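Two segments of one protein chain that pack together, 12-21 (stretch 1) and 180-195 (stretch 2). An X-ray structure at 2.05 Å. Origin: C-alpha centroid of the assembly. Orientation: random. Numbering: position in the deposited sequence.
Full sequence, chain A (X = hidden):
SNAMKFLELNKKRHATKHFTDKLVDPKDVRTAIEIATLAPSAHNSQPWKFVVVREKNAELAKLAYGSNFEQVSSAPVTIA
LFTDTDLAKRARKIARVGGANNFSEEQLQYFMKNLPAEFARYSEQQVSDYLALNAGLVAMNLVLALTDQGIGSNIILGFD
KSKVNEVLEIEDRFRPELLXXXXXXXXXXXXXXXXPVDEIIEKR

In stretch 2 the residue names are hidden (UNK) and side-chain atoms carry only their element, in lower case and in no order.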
# COMPACT_ATOMS: atom_id res chain seq x y z
N LYS A 12 2.76 17.27 3.94
CA LYS A 12 3.60 17.74 2.85
C LYS A 12 3.76 16.82 1.64
O LYS A 12 4.42 17.22 0.69
CB LYS A 12 4.92 18.31 3.33
CG LYS A 12 5.73 17.42 4.17
CD LYS A 12 6.55 18.32 5.12
CE LYS A 12 7.93 17.75 5.32
NZ LYS A 12 8.39 18.12 6.67
N ARG A 13 3.18 15.62 1.67
CA ARG A 13 3.16 14.77 0.48
C ARG A 13 2.04 15.27 -0.44
O ARG A 13 0.91 15.40 -0.02
CB ARG A 13 2.96 13.29 0.83
CG ARG A 13 3.11 12.35 -0.37
CD ARG A 13 2.07 11.26 -0.44
NE ARG A 13 0.72 11.66 -0.05
CZ ARG A 13 -0.23 12.12 -0.87
NH1 ARG A 13 -0.00 12.27 -2.16
NH2 ARG A 13 -1.43 12.41 -0.38
N HIS A 14 2.36 15.57 -1.69
CA HIS A 14 1.34 15.95 -2.66
C HIS A 14 1.57 15.17 -3.94
O HIS A 14 2.67 14.68 -4.18
CB HIS A 14 1.39 17.48 -2.92
CG HIS A 14 1.04 18.31 -1.71
ND1 HIS A 14 1.98 19.01 -0.98
CD2 HIS A 14 -0.16 18.54 -1.11
CE1 HIS A 14 1.38 19.63 0.03
NE2 HIS A 14 0.09 19.36 -0.03
N ALA A 15 0.53 15.03 -4.76
CA ALA A 15 0.67 14.47 -6.09
C ALA A 15 1.37 15.52 -6.95
O ALA A 15 0.75 16.51 -7.34
CB ALA A 15 -0.70 14.12 -6.68
N THR A 16 2.65 15.32 -7.21
CA THR A 16 3.45 16.31 -7.95
C THR A 16 3.40 16.03 -9.47
O THR A 16 3.75 14.94 -9.92
CB THR A 16 4.92 16.30 -7.47
OG1 THR A 16 4.95 16.40 -6.04
CG2 THR A 16 5.72 17.43 -8.08
N LYS A 17 2.99 17.04 -10.22
CA LYS A 17 2.84 16.91 -11.66
C LYS A 17 3.80 17.78 -12.46
O LYS A 17 4.02 17.52 -13.62
CB LYS A 17 1.40 17.15 -12.04
CG LYS A 17 0.51 15.98 -11.61
CD LYS A 17 -0.97 16.26 -11.67
CE LYS A 17 -1.66 15.33 -10.68
NZ LYS A 17 -2.70 14.49 -11.36
N HIS A 18 4.40 18.80 -11.84
CA HIS A 18 5.33 19.67 -12.56
C HIS A 18 6.56 19.81 -11.71
O HIS A 18 6.47 20.10 -10.51
CB HIS A 18 4.69 21.02 -12.90
CG HIS A 18 3.47 20.91 -13.77
ND1 HIS A 18 2.19 21.06 -13.28
CD2 HIS A 18 3.34 20.62 -15.09
CE1 HIS A 18 1.32 20.89 -14.27
NE2 HIS A 18 1.99 20.62 -15.37
N PHE A 19 7.71 19.58 -12.33
CA PHE A 19 8.98 19.47 -11.65
C PHE A 19 9.94 20.59 -12.11
O PHE A 19 9.89 21.02 -13.25
CB PHE A 19 9.62 18.12 -11.97
CG PHE A 19 8.77 16.93 -11.57
CD1 PHE A 19 7.99 16.26 -12.52
CD2 PHE A 19 8.75 16.49 -10.26
CE1 PHE A 19 7.17 15.13 -12.14
CE2 PHE A 19 7.94 15.37 -9.87
CZ PHE A 19 7.18 14.68 -10.83
N THR A 20 10.80 21.02 -11.20
CA THR A 20 11.88 21.94 -11.52
C THR A 20 12.97 21.13 -12.22
O THR A 20 12.83 19.91 -12.39
CB THR A 20 12.44 22.62 -10.25
OG1 THR A 20 13.23 21.68 -9.52
CG2 THR A 20 11.31 23.14 -9.37
N ASP A 21 14.03 21.82 -12.62
CA ASP A 21 15.19 21.19 -13.25
C ASP A 21 16.27 20.75 -12.26
O ASP A 21 17.33 20.28 -12.68
CB ASP A 21 15.78 22.15 -14.30
CG ASP A 21 14.75 22.57 -15.31
OD1 ASP A 21 14.26 21.69 -16.04
OD2 ASP A 21 14.38 23.79 -15.34
N UNK A 180 6.29 5.73 -10.55
CA UNK A 180 6.40 6.78 -9.55
C UNK A 180 7.36 7.79 -10.11
O UNK A 180 8.57 7.51 -10.18
c UNK A 180 7.07 6.30 -8.23
c UNK A 180 5.52 4.75 -7.03
c UNK A 180 6.67 4.87 -7.84
c UNK A 180 6.88 7.34 -7.13
N UNK A 181 6.85 8.95 -10.50
CA UNK A 181 7.74 10.03 -10.93
C UNK A 181 8.41 10.67 -9.74
O UNK A 181 7.81 10.78 -8.67
c UNK A 181 6.57 10.49 -13.13
o UNK A 181 5.87 11.54 -10.98
c UNK A 181 7.01 11.09 -11.73
N UNK A 182 9.65 11.11 -9.92
CA UNK A 182 10.43 11.64 -8.80
C UNK A 182 11.10 12.93 -9.20
O UNK A 182 11.73 13.01 -10.26
c UNK A 182 11.46 10.62 -8.28
c UNK A 182 12.13 11.17 -7.01
c UNK A 182 10.74 9.28 -7.93
N UNK A 183 10.91 13.96 -8.39
CA UNK A 183 11.53 15.24 -8.68
C UNK A 183 11.12 16.30 -7.70
O UNK A 183 10.23 16.11 -6.87
N UNK A 184 11.77 17.45 -7.82
CA UNK A 184 11.41 18.59 -7.01
C UNK A 184 10.29 19.35 -7.68
O UNK A 184 10.25 19.45 -8.91
c UNK A 184 13.66 18.76 -4.62
o UNK A 184 16.61 16.76 -3.78
c UNK A 184 12.64 19.47 -6.81
c UNK A 184 13.69 18.75 -6.01
c UNK A 184 14.64 18.11 -3.87
c UNK A 184 15.65 17.42 -4.52
c UNK A 184 14.71 18.03 -6.65
c UNK A 184 15.70 17.38 -5.91
N UNK A 185 9.38 19.89 -6.88
CA UNK A 185 8.12 20.47 -7.35
C UNK A 185 8.21 21.94 -7.72
O UNK A 185 8.70 22.75 -6.93
c UNK A 185 5.68 20.76 -6.83
c UNK A 185 7.07 20.39 -6.27
o UNK A 185 7.09 19.08 -5.68
N UNK A 186 7.66 22.28 -8.89
CA UNK A 186 7.67 23.64 -9.40
C UNK A 186 6.36 24.41 -9.13
O UNK A 186 6.11 25.47 -9.74
c UNK A 186 8.57 25.00 -11.38
o UNK A 186 9.41 25.63 -10.66
o UNK A 186 8.16 25.45 -12.47
c UNK A 186 8.02 23.64 -10.90
N UNK A 187 5.53 23.90 -8.22
CA UNK A 187 4.32 24.62 -7.83
C UNK A 187 3.84 24.28 -6.43
O UNK A 187 3.89 23.13 -6.00
c UNK A 187 1.83 22.76 -10.25
o UNK A 187 1.32 23.62 -11.00
c UNK A 187 3.18 24.42 -8.86
c UNK A 187 3.13 23.05 -9.52
o UNK A 187 1.32 21.63 -10.08
N UNK A 188 3.37 25.32 -5.73
CA UNK A 188 2.68 25.14 -4.46
C UNK A 188 1.44 24.31 -4.71
O UNK A 188 0.67 24.60 -5.64
c UNK A 188 1.56 27.72 -5.96
n UNK A 188 2.05 27.62 -8.42
c UNK A 188 2.38 27.77 -4.65
c UNK A 188 2.39 28.29 -7.13
c UNK A 188 2.30 26.48 -3.78
N UNK A 189 1.25 23.25 -3.93
CA UNK A 189 0.01 22.51 -4.06
C UNK A 189 -0.82 22.46 -2.81
O UNK A 189 -0.30 22.48 -1.69
c UNK A 189 0.22 21.12 -4.67
c UNK A 189 0.83 20.08 -6.87
c UNK A 189 -0.01 21.16 -6.19
c UNK A 189 -1.51 21.05 -6.55
N UNK A 190 -2.13 22.43 -3.03
CA UNK A 190 -3.09 22.36 -1.95
C UNK A 190 -3.42 20.90 -1.70
O UNK A 190 -3.40 20.09 -2.62
o UNK A 190 -4.23 24.31 0.30
c UNK A 190 -3.85 25.03 -0.64
o UNK A 190 -3.15 26.05 -0.45
c UNK A 190 -4.25 24.66 -2.07
c UNK A 190 -4.36 23.15 -2.28
N UNK A 191 -3.72 20.55 -0.44
CA UNK A 191 -4.24 19.23 -0.12
C UNK A 191 -5.49 18.95 -0.91
O UNK A 191 -6.38 19.81 -0.99
c UNK A 191 -3.53 21.38 0.77
c UNK A 191 -4.49 20.79 1.71
c UNK A 191 -4.59 19.34 1.37
N UNK A 192 -5.56 17.77 -1.51
CA UNK A 192 -6.76 17.34 -2.21
C UNK A 192 -7.78 16.84 -1.20
O UNK A 192 -7.47 16.63 -0.03
c UNK A 192 -6.43 16.25 -3.23
o UNK A 192 -5.69 15.21 -2.61
N UNK A 193 -8.99 16.67 -1.68
CA UNK A 193 -10.13 16.34 -0.85
C UNK A 193 -10.07 14.94 -0.24
O UNK A 193 -9.75 13.98 -0.92
c UNK A 193 -14.83 15.55 0.74
o UNK A 193 -15.90 15.25 1.52
c UNK A 193 -12.63 16.17 -0.85
c UNK A 193 -13.26 14.93 -0.97
c UNK A 193 -11.42 16.49 -1.67
c UNK A 193 -13.11 17.08 0.11
c UNK A 193 -14.37 14.62 -0.19
c UNK A 193 -14.21 16.78 0.89
N UNK A 194 -10.41 14.84 1.04
CA UNK A 194 -10.61 13.54 1.67
C UNK A 194 -11.96 13.54 2.35
O UNK A 194 -12.31 14.54 2.99
n UNK A 194 -4.75 12.16 -0.45
c UNK A 194 -8.12 13.06 2.12
c UNK A 194 -8.05 11.88 1.12
n UNK A 194 -6.65 11.70 0.73
n UNK A 194 -6.71 13.28 -0.96
c UNK A 194 -6.04 12.38 -0.23
c UNK A 194 -9.52 13.24 2.71
N UNK A 195 -12.70 12.45 2.22
CA UNK A 195 -13.97 12.27 2.94
C UNK A 195 -13.81 12.49 4.45
O UNK A 195 -12.76 12.17 5.01
c UNK A 195 -16.34 11.18 0.97
c UNK A 195 -14.50 10.86 2.71
c UNK A 195 -14.96 10.55 1.29
c UNK A 195 -14.99 9.01 1.13
O HOH W 1 4.45 13.45 -12.15
O HOH W 2 5.69 17.94 -3.51
O HOH W 3 3.16 19.97 -9.38
O HOH W 4 7.92 22.82 -14.36
O HOH W 5 13.51 17.96 -10.09

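Position 180 carries four carbons, forked at the first, with one arm two carbons long; nothing on stretch 1 is within reach. That branching defines Ile180. Position 181 has one carbon bearing an oxygen and a carbon, the threonine pattern. In Thr181, CB points toward stretch 1, and OG1 lies 3.4 Å from Phe19 CZ, at the ring edge. Water 1 accepts from Thr181 OG1 (2.7 Å) and donates to Thr16 O (2.8 Å).

Position 182 shows three carbons, forked at the first, directed away from stretch 1: Val182. At 183 no side-chain atom follows CA, so the residue is Gly183. Its CA approaches Phe19 CD2 to 3.4 Å, and an ideal CB would sit 2.6 Å from Phe19 CD2, a clash; the bare CA leaves room for the ring.

Position 184 has one carbon, then a six-carbon ring bearing an oxygen, hence Tyr184. Its CB lies 3.5 Å from Thr20 OG1, but the end of the side chain leads away. The backbone does more: Thr20 N donates to Tyr184 O at 2.8 Å (155°), and Phe19 CA makes a CA-H...O contact with Tyr184 O at 3.0 Å.

Position 185 again has one carbon bearing an oxygen and a carbon, giving Thr185. Its OG1 is 3.2 Å from Thr16 CG2, and water 2 joins Thr185 OG1 (2.8 Å) to Thr16 OG1 (3.1 Å). Position 186 has two carbons, the second with two oxygens: a carboxylate on a short arm, Asp186. Its backbone N donates to His18 O at 3.0 Å and a nearly linear 176°, while OD1 reaches Thr20 CG2 at 3.4 Å.

Position 187 lengthens that pattern to three carbons before the two oxygens, identifying Glu187. His18 ND1 gives a weak hydrogen bond to Glu187 OE2, 3.4 Å long though straight, and water 3 links the same OE2 (2.6 Å) to His18 N (3.0 Å). Position 188, four carbons in a row ending in nitrogen, is Lys188, which points away.

Position 189 has four carbons forked at the second: Leu189. CD1 touches Ala15 O at 3.6 Å, and Leu189 O lies over one face of the His14 ring, 3.6 Å from NE2. Position 190, three carbons with two terminal oxygens, is Glu190, directed away. At 191 three carbons close onto the backbone N, so it is Pro191; CD is 4.2 Å from His14 NE2.

Position 192, one carbon and one oxygen, is Ser192; position 193, a ring bearing an oxygen, is Tyr193. Position 194 has three carbons, a nitrogen and a carbon carrying two nitrogens: Arg194. NH1 lies 3.3 Å from Arg13 NH2, two donors of like charge, while NH2 donates to Ser192 OG at 2.7 Å. Position 195, four carbons forked at the second, is Leu195, out of reach.

The contact centres on a single backbone bridge between Phe19 and Thr185 (CA to CA, 4.5 Å), fastened by two main-chain hydrogen bonds. Phe19 packs against Gly183, His14 against Leu189, and waters supplement the direct bonds.

Stretch 2 180-195: ITVGYTDEKLEPSYRL
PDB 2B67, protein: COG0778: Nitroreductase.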